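Local coordinates for hypothetical protein (Ruminococcus gnavus, PDB 4QAN), which is of unknown function but has a cystatin-like fold, as a divergent member of the NTF2-like superfamily, and probably binds a metal ion, at residues L47-I52 with M94-I99; N209-A213 with D251-L257. All coordinates share one frame; numbering follows the deposited sequence.

Contact 1 of 2, residues L47-I52 with M94-I99; sequences LRGCAI and MTKAYI
Cys50 sits squarely over one face of the Tyr98 ring, and this sulfur-aromatic and CH-pi contact is the centre of the junction. CB of Cys50 lies 3.5 Å from the centroid of the Tyr98 ring and only 5° off its normal. The sulfur lies off-centre, toward CG and CD1 of the ring, with Cys50 SG 3.5 Å from Tyr98 CD1. That offset follows from the cysteine torsion, which sets SG opposite its own carbonyl carbon (chi1 -58°).

Apolar packing flanks the ring. The side chains of Ile52 and Tyr98 slide past each other in opposite directions, Ile52 CG1 3.7 Å from Tyr98 CD2. Leu47 fills in with a single methyl: CD2 lies 4.0 Å from Thr95 CG2 and also reaches CB of Tyr98.

Other van der Waals contacts involve polar atoms. The Ile52 and Thr95 side chains cross at about a right angle, Ile52 CD1 3.8 Å from Thr95 OG1. The selenium of Met94, a selenomethionine, rests 3.6 Å from Ile52 O, its chain bent so that CE turns toward Ala51 O.

No hydrogen bond spans the two segments. Replacing Tyr98 by an alanine would probably leave Cys50 without its aromatic platform, open a gap beside Ile52 and deprive His171 O of its hydroxyl partner.

Helix 87-108 thus meets the turn between helices 43-48 and 52-58 through buried sulfur, methyl and ring surfaces; the fit between these segments probably depends on shape, with the hydroxyls of Thr95 and Tyr98 bonded to Ser91 O and His171 O.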
loop_
_atom_site.group_PDB
_atom_site.type_symbol
_atom_site.label_atom_id
_atom_site.label_comp_id
_atom_site.label_asym_id
_atom_site.label_seq_id
_atom_site.Cartn_x
_atom_site.Cartn_y
_atom_site.Cartn_z
ATOM N N LEU A 47 4.558 3.954 -12.254
ATOM C CA LEU A 47 4.593 4.248 -10.825
ATOM C C LEU A 47 5.097 5.650 -10.506
ATOM O O LEU A 47 4.528 6.345 -9.669
ATOM C CB LEU A 47 5.457 3.221 -10.096
ATOM C CG LEU A 47 4.760 1.854 -9.951
ATOM C CD1 LEU A 47 5.705 0.810 -9.393
ATOM C CD2 LEU A 47 3.535 1.980 -9.075
ATOM N N ARG A 48 6.166 6.048 -11.182
ATOM C CA ARG A 48 6.774 7.356 -10.978
ATOM C C ARG A 48 5.824 8.517 -11.310
ATOM O O ARG A 48 5.976 9.616 -10.769
ATOM C CB ARG A 48 8.045 7.464 -11.817
ATOM C CG ARG A 48 9.114 6.458 -11.402
ATOM C CD ARG A 48 10.001 6.068 -12.573
ATOM N NE ARG A 48 11.109 5.204 -12.153
ATOM C CZ ARG A 48 12.351 5.612 -11.898
ATOM N NH1 ARG A 48 12.699 6.895 -11.997
ATOM N NH2 ARG A 48 13.260 4.717 -11.541
ATOM N N GLY A 49 4.856 8.265 -12.193
ATOM C CA GLY A 49 3.847 9.248 -12.545
ATOM C C GLY A 49 2.647 9.326 -11.625
ATOM O O GLY A 49 1.791 10.197 -11.806
ATOM N N CYS A 50 2.559 8.403 -10.664
ATOM C CA CYS A 50 1.484 8.394 -9.683
ATOM C C CYS A 50 1.846 9.238 -8.466
ATOM O O CYS A 50 3.018 9.429 -8.161
ATOM C CB CYS A 50 1.185 6.953 -9.234
ATOM S SG CYS A 50 0.736 5.811 -10.574
ATOM N N ALA A 51 0.833 9.706 -7.744
ATOM C CA ALA A 51 1.048 10.563 -6.574
ATOM C C ALA A 51 1.214 9.730 -5.291
ATOM O O ALA A 51 0.454 9.894 -4.339
ATOM C CB ALA A 51 -0.112 11.541 -6.428
ATOM N N ILE A 52 2.227 8.863 -5.261
ATOM C CA ILE A 52 2.432 7.971 -4.131
ATOM C C ILE A 52 2.873 8.731 -2.861
ATOM O O ILE A 52 2.202 8.634 -1.824
ATOM C CB ILE A 52 3.397 6.805 -4.464
ATOM C CG1 ILE A 52 2.783 5.920 -5.559
ATOM C CG2 ILE A 52 3.638 5.951 -3.226
ATOM C CD1 ILE A 52 3.743 4.957 -6.230
HETATM N N MSE A 94 -0.294 1.727 -1.289
HETATM C CA MSE A 94 -0.656 2.583 -2.409
HETATM C C MSE A 94 -0.048 2.054 -3.674
HETATM O O MSE A 94 -0.726 1.955 -4.690
HETATM C CB MSE A 94 -0.199 4.009 -2.150
HETATM C CG MSE A 94 -1.111 4.674 -1.119
HETATM SE SE MSE A 94 -0.683 6.589 -1.088
HETATM C CE MSE A 94 -1.789 6.996 -2.661
ATOM N N THR A 95 1.225 1.676 -3.599
ATOM C CA THR A 95 1.948 1.086 -4.721
ATOM C C THR A 95 1.217 -0.156 -5.266
ATOM O O THR A 95 0.992 -0.268 -6.464
ATOM C CB THR A 95 3.413 0.775 -4.321
ATOM O OG1 THR A 95 4.032 1.969 -3.845
ATOM C CG2 THR A 95 4.229 0.274 -5.497
ATOM N N LYS A 96 0.775 -1.051 -4.388
ATOM C CA LYS A 96 -0.045 -2.189 -4.830
ATOM C C LYS A 96 -1.322 -1.742 -5.551
ATOM O O LYS A 96 -1.657 -2.269 -6.610
ATOM C CB LYS A 96 -0.396 -3.077 -3.651
ATOM C CG LYS A 96 -1.381 -4.212 -3.949
ATOM C CD LYS A 96 -1.837 -4.779 -2.629
ATOM C CE LYS A 96 -2.433 -6.162 -2.773
ATOM N NZ LYS A 96 -3.791 -6.122 -3.368
ATOM N N ALA A 97 -2.016 -0.751 -4.990
ATOM C CA ALA A 97 -3.271 -0.279 -5.569
ATOM C C ALA A 97 -3.033 0.275 -6.967
ATOM O O ALA A 97 -3.814 -0.014 -7.870
ATOM C CB ALA A 97 -3.934 0.769 -4.675
ATOM N N TYR A 98 -1.941 1.023 -7.150
ATOM C CA TYR A 98 -1.580 1.544 -8.480
ATOM C C TYR A 98 -1.197 0.448 -9.497
ATOM O O TYR A 98 -1.536 0.548 -10.674
ATOM C CB TYR A 98 -0.460 2.584 -8.392
ATOM C CG TYR A 98 -0.925 3.948 -7.927
ATOM C CD1 TYR A 98 -1.897 4.635 -8.625
ATOM C CD2 TYR A 98 -0.387 4.547 -6.789
ATOM C CE1 TYR A 98 -2.329 5.881 -8.217
ATOM C CE2 TYR A 98 -0.810 5.802 -6.364
ATOM C CZ TYR A 98 -1.790 6.466 -7.081
ATOM O OH TYR A 98 -2.237 7.713 -6.686
ATOM N N ILE A 99 -0.511 -0.593 -9.032
ATOM C CA ILE A 99 -0.165 -1.716 -9.889
ATOM C C ILE A 99 -1.443 -2.347 -10.414
ATOM O O ILE A 99 -1.541 -2.673 -11.585
ATOM C CB ILE A 99 0.730 -2.759 -9.169
ATOM C CG1 ILE A 99 2.119 -2.146 -8.922
ATOM C CG2 ILE A 99 0.889 -4.014 -10.021
ATOM C CD1 ILE A 99 3.004 -2.875 -7.929
#

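Contact 2 of 2, residues N209-A213 with D251-L257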
loop_
_atom_site.group_PDB
_atom_site.type_symbol
_atom_site.label_atom_id
_atom_site.label_comp_id
_atom_site.label_asym_id
_atom_site.label_seq_id
_atom_site.Cartn_x
_atom_site.Cartn_y
_atom_site.Cartn_z
ATOM N N ASN A 209 9.711 6.792 -6.737
ATOM C CA ASN A 209 8.798 7.060 -5.634
ATOM C C ASN A 209 8.169 5.823 -5.045
ATOM O O ASN A 209 7.059 5.890 -4.523
ATOM C CB ASN A 209 7.685 7.969 -6.144
ATOM C CG ASN A 209 6.893 7.325 -7.262
ATOM O OD1 ASN A 209 7.362 6.380 -7.904
ATOM N ND2 ASN A 209 5.686 7.815 -7.488
ATOM N N TYR A 210 8.854 4.689 -5.167
ATOM C CA TYR A 210 8.415 3.431 -4.565
ATOM C C TYR A 210 9.636 2.651 -4.094
ATOM O O TYR A 210 10.754 2.973 -4.471
ATOM C CB TYR A 210 7.603 2.619 -5.580
ATOM C CG TYR A 210 8.370 2.128 -6.799
ATOM C CD1 TYR A 210 8.568 2.942 -7.902
ATOM C CD2 TYR A 210 8.884 0.843 -6.844
ATOM C CE1 TYR A 210 9.267 2.489 -9.019
ATOM C CE2 TYR A 210 9.587 0.384 -7.942
ATOM C CZ TYR A 210 9.779 1.217 -9.024
ATOM O OH TYR A 210 10.458 0.750 -10.105
ATOM N N PHE A 211 9.431 1.615 -3.286
ATOM C CA PHE A 211 10.529 0.790 -2.829
ATOM C C PHE A 211 10.143 -0.685 -2.863
ATOM O O PHE A 211 8.956 -1.030 -2.778
ATOM C CB PHE A 211 10.931 1.196 -1.404
ATOM C CG PHE A 211 9.921 0.819 -0.369
ATOM C CD1 PHE A 211 8.887 1.677 -0.047
ATOM C CD2 PHE A 211 9.990 -0.407 0.268
ATOM C CE1 PHE A 211 7.942 1.319 0.900
ATOM C CE2 PHE A 211 9.060 -0.763 1.219
ATOM C CZ PHE A 211 8.023 0.100 1.528
ATOM N N GLN A 212 11.167 -1.528 -3.017
ATOM C CA GLN A 212 11.035 -2.984 -2.932
ATOM C C GLN A 212 12.019 -3.429 -1.827
ATOM O O GLN A 212 13.226 -3.253 -1.958
ATOM C CB GLN A 212 11.342 -3.654 -4.303
ATOM C CG GLN A 212 10.786 -5.080 -4.472
ATOM C CD GLN A 212 10.902 -5.644 -5.897
ATOM O OE1 GLN A 212 10.323 -5.111 -6.844
ATOM N NE2 GLN A 212 11.643 -6.746 -6.046
ATOM N N ALA A 213 11.498 -3.964 -0.727
ATOM C CA ALA A 213 12.363 -4.391 0.368
ATOM C C ALA A 213 13.097 -5.666 -0.060
ATOM O O ALA A 213 12.606 -6.397 -0.924
ATOM C CB ALA A 213 11.546 -4.624 1.618
ATOM N N ASP A 251 15.126 -7.026 -11.390
ATOM C CA ASP A 251 14.370 -5.842 -11.758
ATOM C C ASP A 251 13.144 -5.668 -10.867
ATOM O O ASP A 251 12.821 -6.536 -10.033
ATOM C CB ASP A 251 13.972 -5.943 -13.231
ATOM C CG ASP A 251 13.693 -4.596 -13.859
ATOM O OD1 ASP A 251 13.748 -3.559 -13.160
ATOM O OD2 ASP A 251 13.406 -4.579 -15.058
ATOM N N THR A 252 12.505 -4.510 -11.009
ATOM C CA THR A 252 11.265 -4.194 -10.306
ATOM C C THR A 252 10.199 -5.207 -10.703
ATOM O O THR A 252 9.957 -5.412 -11.893
ATOM C CB THR A 252 10.804 -2.774 -10.687
ATOM O OG1 THR A 252 11.667 -1.809 -10.064
ATOM C CG2 THR A 252 9.347 -2.530 -10.299
ATOM N N SER A 253 9.575 -5.844 -9.715
ATOM C CA SER A 253 8.633 -6.931 -9.963
ATOM C C SER A 253 7.224 -6.550 -9.510
ATOM O O SER A 253 7.020 -6.259 -8.336
ATOM C CB SER A 253 9.096 -8.188 -9.209
ATOM O OG SER A 253 8.051 -9.137 -9.079
ATOM N N PRO A 254 6.232 -6.575 -10.430
ATOM C CA PRO A 254 4.860 -6.296 -9.991
ATOM C C PRO A 254 4.373 -7.287 -8.960
ATOM O O PRO A 254 3.717 -6.903 -7.996
ATOM C CB PRO A 254 4.026 -6.399 -11.279
ATOM C CG PRO A 254 4.905 -7.022 -12.304
ATOM C CD PRO A 254 6.323 -6.778 -11.885
ATOM N N GLU A 255 4.717 -8.554 -9.141
ATOM C CA GLU A 255 4.267 -9.590 -8.222
ATOM C C GLU A 255 4.807 -9.358 -6.803
ATOM O O GLU A 255 4.072 -9.495 -5.813
ATOM C CB GLU A 255 4.672 -10.982 -8.720
ATOM C CG GLU A 255 4.059 -11.388 -10.053
ATOM C CD GLU A 255 4.735 -10.768 -11.280
ATOM O OE1 GLU A 255 5.817 -10.129 -11.157
ATOM O OE2 GLU A 255 4.168 -10.922 -12.388
ATOM N N LEU A 256 6.084 -9.004 -6.695
ATOM C CA LEU A 256 6.705 -8.869 -5.371
ATOM C C LEU A 256 6.174 -7.641 -4.681
ATOM O O LEU A 256 5.971 -7.653 -3.465
ATOM C CB LEU A 256 8.233 -8.797 -5.450
ATOM C CG LEU A 256 8.939 -10.099 -5.830
ATOM C CD1 LEU A 256 10.439 -9.878 -6.010
ATOM C CD2 LEU A 256 8.668 -11.177 -4.787
ATOM N N LEU A 257 5.951 -6.586 -5.461
ATOM C CA LEU A 257 5.403 -5.348 -4.920
ATOM C C LEU A 257 3.969 -5.484 -4.430
ATOM O O LEU A 257 3.599 -4.858 -3.440
ATOM C CB LEU A 257 5.483 -4.235 -5.948
ATOM C CG LEU A 257 6.874 -3.668 -6.183
ATOM C CD1 LEU A 257 6.840 -2.630 -7.301
ATOM C CD2 LEU A 257 7.436 -3.065 -4.900
#
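Gln212 OE1, in the conformer given, takes the backbone N-H of Ser253 in an almost straight bond, 3.1 Å to Ser253 N with an N-H...O angle of 174°. The donor lies in the plane of the amide and uses a lone pair of OE1. With CG trans to the backbone N (chi1 -160°) and the chain extended beyond it, the glutamine carries its amide across to the start of helix 254-275. Its NE2 passes 3.4 Å from Leu256 CD1 and bonds to Ser249 OG, so in this conformer OE1 and NE2 each have a partner; a second conformer is also modelled.

Ser253 is the N-cap of that helix: its OG accepts from Leu256 N at 3.1 Å. Beside it, the Tyr210 hydroxyl meets Thr252 OG1 at the edge of the ring, in plane; the pair is 2.8 Å apart, though the tyrosine oxygen is less surely placed. Thr12 also bonds Thr252 OG1.

Leu257 crosses Tyr210 and Gln212 at about a right angle, with CD1 4.1 Å from Tyr210 CD2 and CD2 against Phe211 O. Two N-H groups at the helix start thus find side-chain acceptors: Leu256 N on Ser253 OG and, at least in one glutamine conformer, Ser253 N on Gln212 OE1.

From the N terminus, the chain leaves helix 43-48, turns through 49-52, and runs on through further helices to 94-99 on helix 87-108, where contact 1 closes a loop of 41 intervening residues. Only after the antiparallel sheet of strands 116-122 to 187-188 does contact 2 open, in the loop at 209-213, and it closes after 37 intervening residues at the start of helix 254-275. The two loops follow in series, neither nested nor crossed. They nevertheless touch in space, their centres about 11 Å apart: Asn209 ND2 probably hydrogen-bonds to Leu47 O, and Ile99 packs on Leu257, bringing helix 254-275 against helix 87-108.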